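Side-chain contacts in PTS-dependent dihydroxyacetone kinase operon regulatory protein (Escherichia coli, PDB 4LRZ), which activates transcription of the dhaKLM operon from a sigma-70 promoter and represses its own expression, the chain described here being its probable N-terminal sensor region: residues H36-G40 with V41-S45; Q95-A99 with L100-D104; W20-C23 with N24-M27. All coordinates share one frame; numbering follows the deposited sequence.

Interaction 1 (H36-G40 with V41-S45); sequences HQAQG and VTFAS
The carbonyl of Gln39 and the amide of Phe43 meet where the loop that follows helix 14-26 winds into helix 40-49. Phe43 N donates to Gln39 O at 3.2 Å and fairly straight (163°), although it stands well above the carbonyl plane. One residue further on, Ala44 N reaches Gly40 O in a weak bond of 3.5 Å. Gly40 makes the corner with a positive phi of 41°, and a CB would collide with Val41 N, so a side chain would be hard to fit there. Upstream, backbone bonds of His36 with Tyr107 and Ala38 with Gly105 lay the incoming chain beside a GAF-domain loop.

Around this turn the side chains pack by van der Waals contact. The buried methyl of Ala38 points at the helix, with CB 4.0 Å from Phe43 CB and 3.9 Å from Thr42 OG1. Phe43 also rests its CB on the backbone of the loop, 3.6 Å from Gln39 N; because its CG is anti to the backbone N (chi1 178°), the ring then swings away, brushing Ala38 CB obliquely with CD1 and going on to touch Asp104. On the helix itself, Val41 O is gripped twice, by Ser45 N and by Ser45 OG at 3.0 Å.

The first turn is held across the junction by one good main-chain bond and one weak one, while the apolar Ala38-Phe43 pair ties the loop to it without charge.

Interaction 2 (Q95-A99 with L100-D104); sequences QQLSA and LGFND
Leu100 meets the last turn of helix 91-99 with its amide directed at Gln96 O, 3.2 Å away, and a weaker branch of the same N-H goes to Leu97 O. Gly101 follows with a positive phi (103°) that a side chain would strain against the preceding carbonyl; its N bonds Ser98 O at 2.9 Å. Phe102 N then turns back to Leu97 O, also at 2.9 Å, and the two bonds together define a Schellman motif, which ends the helix and gives partners to the carbonyls of Leu97 and Ser98. The motif's usual apolar pair is present: Leu97 CD2 lies 3.9 Å from Phe102 CD1, the two side chains crossing at a slant. Leu97 O comes to the edge of the ring, near its plane, 3.3 Å from that same CD1. Asn103 closes the series with its amide oxygen, OD1 accepting from Ser98 OG at 2.8 Å in the plane of its own carbonyl. The serine's OG stands anti to the backbone N (chi1 174°), which sets it beside the serine's own carbonyl carbon and within reach of OD1. With an alanine here in place of Asn103, the Ser98 hydroxyl would probably lose its acceptor and be free to turn. Thr106 OG1 is hydrogen-bonded to both Gly101 O and Asn103 N. Leu97 and Phe102 pack on Phe76 of strand 74-79, and Gln96, Leu97 and Leu100 lie on Trp143 of strand 143-151, so the helix end is seated on the five-stranded antiparallel sheet of the GAF domain.

Interaction 3 (W20-C23 with N24-M27); sequences WERC and NKLM
Lys25 lies back along the turn that carries Arg22. CB starts 3.6 Å from Arg22 O; CG and CD slide past the same oxygen, with CG 3.9 Å from Glu21 O as well. CE stays near Glu21 O, and a bend at chi4 (128°) brings NZ over Arg22, 3.6 Å from its CA and 3.9 Å from its CG. The ammonium therefore covers the aliphatic root of the arginine, well short of the guanidinium: NZ and Arg22 NE are 6.1 Å apart. Those like charges would probably repel mildly, but the guanidinium is turned to Glu110, with which NH2 forms a salt bridge.

All this takes place in the last turn of helix 14-26, near the start of the modelled chain, where the bonding pattern slackens. Asn24 N still makes an i+4 to i bond to Trp20 O at 2.9 Å, with the donor nearly in line with the C=O, though the N-H itself is bent away (140°), whereas Lys25 N to Arg22 O and Leu26 N to Cys23 O are weak i+3 to i bonds, the 3-10 spacing.

Cys23, the buried residue here, has its SG 3.7 Å from Met27 CE; the methionine chain bends at chi3 (-57°), bringing the methyl alongside the thiol. The same cysteine packs on Thr115 and Phe136, and Trp20 gives its indole NE1 to Gln134 O and makes a cation-pi contact with Arg29.

In the fold
Interactions 1 and 2 are direct neighbours, centres about 16 Å apart, although a long run of sequence separates them. Gln37 NE2 lies 3.1 Å from Asp104 O, probably hydrogen-bonded, and Phe43 CZ packs 3.8 Å from Asp104 CB, so the loop and first turn of helix 40-49 lie against the chain leaving helix 91-99. Interaction 3 stands apart: its nearest atoms are about 11 Å from interaction 1 and about 12 Å from interaction 2. The loop between its helix and helix 40-49 nevertheless reaches interaction 2 through Trp32 NE1, bonded to Leu100 O. A bound ADP is about 14 Å from the Arg22 side chain of interaction 3.

Interaction 1 (H36-G40 with V41-S45)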
# COMPACT_ATOMS: atom_id res chain seq x y z
N HIS F 36 -24.06 9.30 25.09
CA HIS F 36 -22.86 10.01 25.50
C HIS F 36 -22.22 10.33 24.15
O HIS F 36 -21.85 9.43 23.40
CB HIS F 36 -21.96 9.07 26.34
CG HIS F 36 -20.72 9.72 26.84
ND1 HIS F 36 -20.74 10.85 27.64
CD2 HIS F 36 -19.41 9.41 26.66
CE1 HIS F 36 -19.49 11.22 27.91
NE2 HIS F 36 -18.67 10.35 27.34
N GLN F 37 -22.09 11.62 23.86
CA GLN F 37 -21.87 12.08 22.51
C GLN F 37 -20.90 13.22 22.54
O GLN F 37 -21.17 14.23 23.15
CB GLN F 37 -23.19 12.57 21.91
CG GLN F 37 -23.21 12.58 20.34
CD GLN F 37 -24.43 13.30 19.76
OE1 GLN F 37 -25.52 13.29 20.35
NE2 GLN F 37 -24.25 13.93 18.62
N ALA F 38 -19.76 13.06 21.87
CA ALA F 38 -18.80 14.15 21.76
C ALA F 38 -19.45 15.31 21.02
O ALA F 38 -20.34 15.13 20.20
CB ALA F 38 -17.51 13.70 21.09
N GLN F 39 -18.94 16.49 21.29
CA GLN F 39 -19.73 17.70 21.17
C GLN F 39 -18.87 18.85 20.70
O GLN F 39 -17.69 18.92 21.03
CB GLN F 39 -20.25 18.02 22.58
CG GLN F 39 -21.70 18.48 22.66
CD GLN F 39 -21.87 19.66 23.63
OE1 GLN F 39 -22.98 19.93 24.11
NE2 GLN F 39 -20.77 20.38 23.90
N GLY F 40 -19.48 19.76 19.94
CA GLY F 40 -18.88 21.05 19.56
C GLY F 40 -17.40 20.99 19.19
O GLY F 40 -17.05 20.62 18.05
N VAL F 41 -16.55 21.32 20.17
CA VAL F 41 -15.11 21.52 19.95
C VAL F 41 -14.28 20.27 20.11
O VAL F 41 -13.44 19.96 19.25
CB VAL F 41 -14.54 22.70 20.83
CG1 VAL F 41 -13.14 22.36 21.45
CG2 VAL F 41 -14.50 24.01 20.02
N THR F 42 -14.51 19.55 21.21
CA THR F 42 -13.82 18.29 21.49
C THR F 42 -14.04 17.28 20.35
O THR F 42 -13.14 16.47 20.06
CB THR F 42 -14.30 17.63 22.80
OG1 THR F 42 -15.23 16.60 22.49
CG2 THR F 42 -14.97 18.66 23.72
N PHE F 43 -15.22 17.35 19.73
CA PHE F 43 -15.56 16.50 18.59
C PHE F 43 -14.72 16.91 17.39
O PHE F 43 -14.08 16.05 16.75
CB PHE F 43 -17.07 16.45 18.24
CG PHE F 43 -17.40 15.58 17.02
CD1 PHE F 43 -17.16 14.21 17.03
CD2 PHE F 43 -17.89 16.15 15.84
CE1 PHE F 43 -17.42 13.40 15.90
CE2 PHE F 43 -18.16 15.38 14.70
CZ PHE F 43 -17.93 14.00 14.72
N ALA F 44 -14.72 18.22 17.10
CA ALA F 44 -13.93 18.78 16.00
C ALA F 44 -12.47 18.35 16.13
O ALA F 44 -11.82 18.05 15.13
CB ALA F 44 -14.08 20.32 15.94
N SER F 45 -11.97 18.28 17.36
CA SER F 45 -10.60 17.82 17.58
C SER F 45 -10.39 16.33 17.31
O SER F 45 -9.29 15.94 16.86
CB SER F 45 -10.16 18.11 19.01
OG SER F 45 -10.51 19.44 19.34

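Interaction 2 (Q95-A99 with L100-D104)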
# COMPACT_ATOMS: atom_id res chain seq x y z
N GLN F 95 -31.90 7.47 9.97
CA GLN F 95 -32.78 8.14 10.92
C GLN F 95 -33.19 7.24 12.09
O GLN F 95 -33.23 7.73 13.21
CB GLN F 95 -33.98 8.91 10.28
CG GLN F 95 -35.23 8.09 9.91
CD GLN F 95 -36.20 7.76 11.07
OE1 GLN F 95 -36.12 8.33 12.18
NE2 GLN F 95 -37.15 6.83 10.80
N GLN F 96 -33.46 5.96 11.85
CA GLN F 96 -33.78 5.03 12.95
C GLN F 96 -32.62 4.86 13.97
O GLN F 96 -32.85 4.87 15.19
CB GLN F 96 -34.22 3.67 12.42
CG GLN F 96 -35.44 3.74 11.52
CD GLN F 96 -35.77 2.42 10.80
OE1 GLN F 96 -35.02 1.44 10.87
NE2 GLN F 96 -36.92 2.39 10.11
N LEU F 97 -31.39 4.75 13.49
CA LEU F 97 -30.24 4.62 14.37
C LEU F 97 -30.00 5.92 15.13
O LEU F 97 -29.62 5.92 16.30
CB LEU F 97 -29.00 4.21 13.57
CG LEU F 97 -29.12 2.78 13.10
CD1 LEU F 97 -28.11 2.51 11.97
CD2 LEU F 97 -28.97 1.85 14.30
N SER F 98 -30.28 7.03 14.45
CA SER F 98 -30.21 8.36 15.03
C SER F 98 -31.28 8.51 16.16
O SER F 98 -30.98 9.00 17.23
CB SER F 98 -30.35 9.40 13.92
OG SER F 98 -30.43 10.72 14.43
N ALA F 99 -32.49 8.01 15.94
CA ALA F 99 -33.51 7.98 17.00
C ALA F 99 -33.06 7.21 18.26
O ALA F 99 -33.43 7.57 19.37
CB ALA F 99 -34.87 7.41 16.47
N LEU F 100 -32.26 6.17 18.09
CA LEU F 100 -31.73 5.42 19.22
C LEU F 100 -30.53 6.08 19.87
O LEU F 100 -30.00 5.52 20.85
CB LEU F 100 -31.34 4.00 18.81
CG LEU F 100 -32.46 3.14 18.24
CD1 LEU F 100 -31.94 1.76 17.90
CD2 LEU F 100 -33.64 3.07 19.23
N GLY F 101 -30.08 7.23 19.35
CA GLY F 101 -28.87 7.91 19.86
C GLY F 101 -27.56 7.80 19.07
O GLY F 101 -26.52 8.39 19.48
N PHE F 102 -27.56 7.08 17.95
CA PHE F 102 -26.32 6.94 17.21
C PHE F 102 -26.19 8.08 16.20
O PHE F 102 -26.90 8.10 15.22
CB PHE F 102 -26.28 5.61 16.48
CG PHE F 102 -26.34 4.39 17.37
CD1 PHE F 102 -27.48 3.63 17.42
CD2 PHE F 102 -25.23 3.99 18.09
CE1 PHE F 102 -27.54 2.46 18.21
CE2 PHE F 102 -25.27 2.83 18.87
CZ PHE F 102 -26.44 2.07 18.93
N ASN F 103 -25.31 9.04 16.46
CA ASN F 103 -25.09 10.20 15.61
C ASN F 103 -23.60 10.35 15.51
O ASN F 103 -22.88 9.63 16.17
CB ASN F 103 -25.65 11.45 16.28
CG ASN F 103 -27.14 11.39 16.48
OD1 ASN F 103 -27.93 11.40 15.51
ND2 ASN F 103 -27.56 11.33 17.75
N ASP F 104 -23.12 11.29 14.71
CA ASP F 104 -21.71 11.66 14.73
C ASP F 104 -21.32 12.04 16.16
O ASP F 104 -22.03 12.78 16.82
CB ASP F 104 -21.42 12.85 13.81
CG ASP F 104 -21.54 12.51 12.35
OD1 ASP F 104 -21.52 13.46 11.55
OD2 ASP F 104 -21.68 11.33 11.98

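Interaction 3 (W20-C23 with N24-M27)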
# COMPACT_ATOMS: atom_id res chain seq x y z
N TRP F 20 -21.02 -10.27 28.34
CA TRP F 20 -22.16 -10.20 29.25
C TRP F 20 -21.75 -10.15 30.71
O TRP F 20 -22.31 -9.36 31.46
CB TRP F 20 -23.08 -11.36 29.03
CG TRP F 20 -23.93 -11.27 27.80
CD1 TRP F 20 -23.84 -10.35 26.77
CD2 TRP F 20 -24.98 -12.18 27.43
NE1 TRP F 20 -24.79 -10.62 25.82
CE2 TRP F 20 -25.50 -11.74 26.19
CE3 TRP F 20 -25.54 -13.32 28.05
CZ2 TRP F 20 -26.57 -12.39 25.54
CZ3 TRP F 20 -26.60 -13.99 27.39
CH2 TRP F 20 -27.10 -13.52 26.15
N GLU F 21 -20.76 -10.95 31.12
CA GLU F 21 -20.26 -10.89 32.52
C GLU F 21 -19.68 -9.52 32.88
O GLU F 21 -19.81 -9.11 34.01
CB GLU F 21 -19.21 -11.97 32.87
CG GLU F 21 -19.65 -13.46 32.76
CD GLU F 21 -18.48 -14.48 33.05
OE1 GLU F 21 -17.27 -14.09 32.95
OE2 GLU F 21 -18.79 -15.67 33.39
N ARG F 22 -19.02 -8.83 31.94
CA ARG F 22 -18.49 -7.48 32.23
C ARG F 22 -19.63 -6.48 32.36
O ARG F 22 -19.65 -5.63 33.26
CB ARG F 22 -17.50 -7.02 31.17
CG ARG F 22 -16.26 -7.92 31.02
CD ARG F 22 -15.20 -7.28 30.08
NE ARG F 22 -15.64 -7.16 28.68
CZ ARG F 22 -15.47 -8.11 27.75
NH1 ARG F 22 -14.86 -9.26 28.07
NH2 ARG F 22 -15.90 -7.92 26.51
N CYS F 23 -20.60 -6.61 31.46
CA CYS F 23 -21.77 -5.72 31.43
C CYS F 23 -22.71 -5.89 32.63
O CYS F 23 -23.38 -4.94 33.04
CB CYS F 23 -22.56 -5.94 30.13
SG CYS F 23 -21.78 -5.34 28.57
N ASN F 24 -22.74 -7.10 33.18
CA ASN F 24 -23.55 -7.47 34.35
C ASN F 24 -23.24 -6.66 35.61
O ASN F 24 -24.14 -6.40 36.40
CB ASN F 24 -23.37 -8.96 34.66
CG ASN F 24 -24.40 -9.82 34.00
OD1 ASN F 24 -25.51 -9.36 33.73
ND2 ASN F 24 -24.06 -11.08 33.73
N LYS F 25 -21.97 -6.29 35.78
CA LYS F 25 -21.50 -5.53 36.93
C LYS F 25 -22.26 -4.21 37.09
O LYS F 25 -22.75 -3.92 38.18
CB LYS F 25 -20.00 -5.26 36.81
CG LYS F 25 -19.10 -6.52 36.87
CD LYS F 25 -17.60 -6.15 36.59
CE LYS F 25 -16.73 -7.35 36.10
NZ LYS F 25 -15.93 -7.09 34.80
N LEU F 26 -22.40 -3.45 36.00
CA LEU F 26 -22.71 -2.02 36.06
C LEU F 26 -23.91 -1.54 35.26
O LEU F 26 -24.06 -0.34 35.04
CB LEU F 26 -21.56 -1.23 35.46
CG LEU F 26 -20.21 -1.22 36.14
CD1 LEU F 26 -19.18 -0.86 35.04
CD2 LEU F 26 -20.21 -0.24 37.33
N MET F 27 -24.72 -2.45 34.78
CA MET F 27 -25.55 -2.12 33.65
C MET F 27 -26.71 -3.10 33.65
O MET F 27 -26.56 -4.27 34.02
CB MET F 27 -24.70 -2.30 32.37
CG MET F 27 -24.58 -1.11 31.38
SD MET F 27 -23.75 -1.57 29.75
CE MET F 27 -22.23 -2.20 30.47